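Long-range contact in IclR transcriptional regulator (Thermotoga maritima, PDB 1MKM), which probably binds DNA through a winged helix-turn-helix domain and regulates transcription, as a zinc-containing member of the IclR family: residues B[109-114]-B[127-132]. Sequence-based numbering, arbitrary orientation.
Sequences GVYIDK and LGMKVD
Gly-109 and Val-131 form an antiparallel hydrogen-bonded pair, Gly-109 N reaching Val-131 O at 2.9 Å and Val-131 N reaching Gly-109 O at 2.7 Å, while the N-to-C directions of the short strand segments differ by 134°, far from strictly antiparallel. Val-110 and Lys-130 make the next, non-hydrogen-bonded pair. Past it the ladder runs on into non-strand backbone: Tyr-111 N donates to Met-129 O almost straight (164° at the hydrogen), and Gly-128 N donates to Tyr-111 O. Gly-128, with a positive phi, turns the chain between these last two bonds.

Tyr-111 makes the largest share of the contact. Its CG stands anti to the carbonyl carbon (chi1 -77°), and Val-131 CG1 lies over one ring face, 3.2 Å from CE1, the two side chains crossing at about a right angle. Met-129 CB meets the ring edge in plane, 3.9 Å from CD1. An alanine at Tyr-111 would probably leave Val-131 CG1 without the ring it packs on and open a gap beside Met-129 CB. Leu-127 CD1 lies against the backbone of Asp-113, 3.3 Å from its CA. Gly-109 has no side chain, and Val-131 CG2 packs on its backbone, 3.6 Å from CA. On the other face, Val-110 CG2 touches Lys-130 CD at 3.6 Å; the bent lysine chain ends in a salt bridge from NZ to Glu-108 OE1.

Strand 130-132 is the outermost strand, within this chain, of the antiparallel sheet of the IclR C-terminal domain, of the GAF clan. The side chain of Tyr-111 lies about 5 Å from a bound zinc ion, near Asp-189 and Cys-199, seen as zinc ligands in this protein, which places its ring beside the metal pocket.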
ATOM      1  N   GLY B 109      22.006  28.658   5.907  1.00 66.76           N
ATOM      2  CA  GLY B 109      21.738  28.011   4.642  1.00 59.39           C
ATOM      3  C   GLY B 109      20.364  27.367   4.726  1.00 55.24           C
ATOM      4  O   GLY B 109      19.855  27.095   5.818  1.00 43.08           O
ATOM      5  N   VAL B 110      19.749  27.141   3.573  1.00 54.42           N
ATOM      6  CA  VAL B 110      18.440  26.504   3.537  1.00 58.49           C
ATOM      7  C   VAL B 110      18.409  25.380   2.504  1.00 48.00           C
ATOM      8  O   VAL B 110      18.882  25.535   1.379  1.00 56.82           O
ATOM      9  CB  VAL B 110      17.298  27.484   3.156  1.00 43.01           C
ATOM     10  CG1 VAL B 110      15.978  26.790   3.384  1.00 40.11           C
ATOM     11  CG2 VAL B 110      17.381  28.765   3.949  1.00 51.09           C
ATOM     12  N   TYR B 111      17.850  24.247   2.884  1.00 44.38           N
ATOM     13  CA  TYR B 111      17.744  23.140   1.948  1.00 42.67           C
ATOM     14  C   TYR B 111      16.691  23.497   0.899  1.00 51.31           C
ATOM     15  O   TYR B 111      15.513  23.668   1.212  1.00 58.18           O
ATOM     16  CB  TYR B 111      17.357  21.882   2.695  1.00 42.64           C
ATOM     17  CG  TYR B 111      18.508  21.262   3.437  1.00 36.56           C
ATOM     18  CD1 TYR B 111      18.386  20.905   4.772  1.00 39.81           C
ATOM     19  CD2 TYR B 111      19.721  21.001   2.789  1.00 46.28           C
ATOM     20  CE1 TYR B 111      19.444  20.293   5.448  1.00 43.12           C
ATOM     21  CE2 TYR B 111      20.778  20.402   3.456  1.00 34.95           C
ATOM     22  CZ  TYR B 111      20.631  20.054   4.781  1.00 35.81           C
ATOM     23  OH  TYR B 111      21.680  19.485   5.456  1.00 48.52           O
ATOM     24  N   ILE B 112      17.120  23.638  -0.347  1.00 54.18           N
ATOM     25  CA  ILE B 112      16.192  24.000  -1.398  1.00 56.88           C
ATOM     26  C   ILE B 112      15.933  22.883  -2.390  1.00 45.46           C
ATOM     27  O   ILE B 112      15.128  23.035  -3.303  1.00 54.23           O
ATOM     28  CB  ILE B 112      16.670  25.277  -2.128  1.00 62.27           C
ATOM     29  CG1 ILE B 112      18.178  25.194  -2.394  1.00 55.82           C
ATOM     30  CG2 ILE B 112      16.338  26.508  -1.281  1.00 43.85           C
ATOM     31  CD1 ILE B 112      18.696  26.279  -3.298  1.00 51.30           C
ATOM     32  N   ASP B 113      16.622  21.763  -2.207  1.00 44.75           N
ATOM     33  CA  ASP B 113      16.436  20.582  -3.046  1.00 33.91           C
ATOM     34  C   ASP B 113      17.213  19.408  -2.457  1.00 41.23           C
ATOM     35  O   ASP B 113      18.261  19.588  -1.835  1.00 47.74           O
ATOM     36  CB  ASP B 113      16.912  20.832  -4.479  1.00 57.11           C
ATOM     37  CG  ASP B 113      16.249  19.895  -5.488  1.00 56.57           C
ATOM     38  OD1 ASP B 113      15.896  18.760  -5.117  1.00 50.52           O
ATOM     39  OD2 ASP B 113      16.084  20.292  -6.659  1.00 67.80           O
ATOM     40  N   LYS B 114      16.695  18.203  -2.636  1.00 39.72           N
ATOM     41  CA  LYS B 114      17.371  17.027  -2.120  1.00 37.05           C
ATOM     42  C   LYS B 114      16.969  15.791  -2.919  1.00 39.37           C
ATOM     43  O   LYS B 114      15.780  15.548  -3.165  1.00 42.79           O
ATOM     44  CB  LYS B 114      17.036  16.831  -0.625  1.00 25.38           C
ATOM     45  CG  LYS B 114      17.631  15.578   0.021  1.00 23.14           C
ATOM     46  CD  LYS B 114      16.897  15.238   1.316  1.00 26.97           C
ATOM     47  CE  LYS B 114      17.610  14.154   2.108  1.00 32.38           C
ATOM     48  NZ  LYS B 114      16.875  13.772   3.352  1.00 31.18           N
ATOM     49  N   LEU B 127      13.480  19.683   2.883  1.00 46.00           N
ATOM     50  CA  LEU B 127      13.449  21.005   2.259  1.00 42.26           C
ATOM     51  C   LEU B 127      12.945  22.072   3.223  1.00 45.29           C
ATOM     52  O   LEU B 127      12.165  21.785   4.118  1.00 41.68           O
ATOM     53  CB  LEU B 127      12.586  20.989   0.993  1.00 46.86           C
ATOM     54  CG  LEU B 127      13.198  20.301  -0.232  1.00 46.00           C
ATOM     55  CD1 LEU B 127      14.669  20.628  -0.312  1.00 54.48           C
ATOM     56  CD2 LEU B 127      13.041  18.816  -0.127  1.00 52.31           C
ATOM     57  N   GLY B 128      13.402  23.305   3.043  1.00 48.29           N
ATOM     58  CA  GLY B 128      12.965  24.366   3.927  1.00 58.08           C
ATOM     59  C   GLY B 128      13.751  24.480   5.219  1.00 48.94           C
ATOM     60  O   GLY B 128      13.833  25.555   5.792  1.00 52.86           O
ATOM     61  N   MET B 129      14.333  23.375   5.673  1.00 52.75           N
ATOM     62  CA  MET B 129      15.120  23.347   6.901  1.00 45.68           C
ATOM     63  C   MET B 129      16.360  24.227   6.766  1.00 48.01           C
ATOM     64  O   MET B 129      16.826  24.494   5.658  1.00 48.85           O
ATOM     65  CB  MET B 129      15.518  21.907   7.207  1.00 58.11           C
ATOM     66  CG  MET B 129      16.268  21.711   8.497  1.00 65.71           C
ATOM     67  SD  MET B 129      16.618  19.970   8.730  1.00 63.16           S
ATOM     68  CE  MET B 129      14.947  19.342   9.081  1.00 53.44           C
ATOM     69  N   LYS B 130      16.899  24.679   7.895  1.00 51.11           N
ATOM     70  CA  LYS B 130      18.067  25.572   7.879  1.00 57.17           C
ATOM     71  C   LYS B 130      19.360  24.851   8.234  1.00 48.70           C
ATOM     72  O   LYS B 130      19.349  23.898   9.014  1.00 55.89           O
ATOM     73  CB  LYS B 130      17.853  26.730   8.864  1.00 52.62           C
ATOM     74  CG  LYS B 130      16.569  27.504   8.639  1.00 52.09           C
ATOM     75  CD  LYS B 130      16.667  28.410   7.428  1.00 59.73           C
ATOM     76  CE  LYS B 130      17.058  29.809   7.842  1.00 76.29           C
ATOM     77  NZ  LYS B 130      16.096  30.340   8.856  1.00 78.98           N
ATOM     78  N   VAL B 131      20.473  25.299   7.666  1.00 42.61           N
ATOM     79  CA  VAL B 131      21.751  24.658   7.967  1.00 62.29           C
ATOM     80  C   VAL B 131      22.866  25.598   8.370  1.00 57.82           C
ATOM     81  O   VAL B 131      23.065  26.657   7.756  1.00 49.59           O
ATOM     82  CB  VAL B 131      22.283  23.799   6.794  1.00 33.82           C
ATOM     83  CG1 VAL B 131      21.315  22.684   6.503  1.00 52.53           C
ATOM     84  CG2 VAL B 131      22.483  24.634   5.586  1.00 50.29           C
ATOM     85  N   ASP B 132      23.583  25.182   9.414  1.00 59.78           N
ATOM     86  CA  ASP B 132      24.711  25.932   9.935  1.00 67.72           C
ATOM     87  C   ASP B 132      25.762  25.919   8.841  1.00 65.54           C
ATOM     88  O   ASP B 132      26.140  24.851   8.363  1.00 74.53           O
ATOM     89  CB  ASP B 132      25.253  25.255  11.190  1.00 64.53           C
ATOM     90  CG  ASP B 132      24.216  25.141  12.277  1.00 67.90           C
ATOM     91  OD1 ASP B 132      23.614  26.178  12.634  1.00 68.85           O
ATOM     92  OD2 ASP B 132      24.000  24.017  12.780  1.00 83.39           O
TER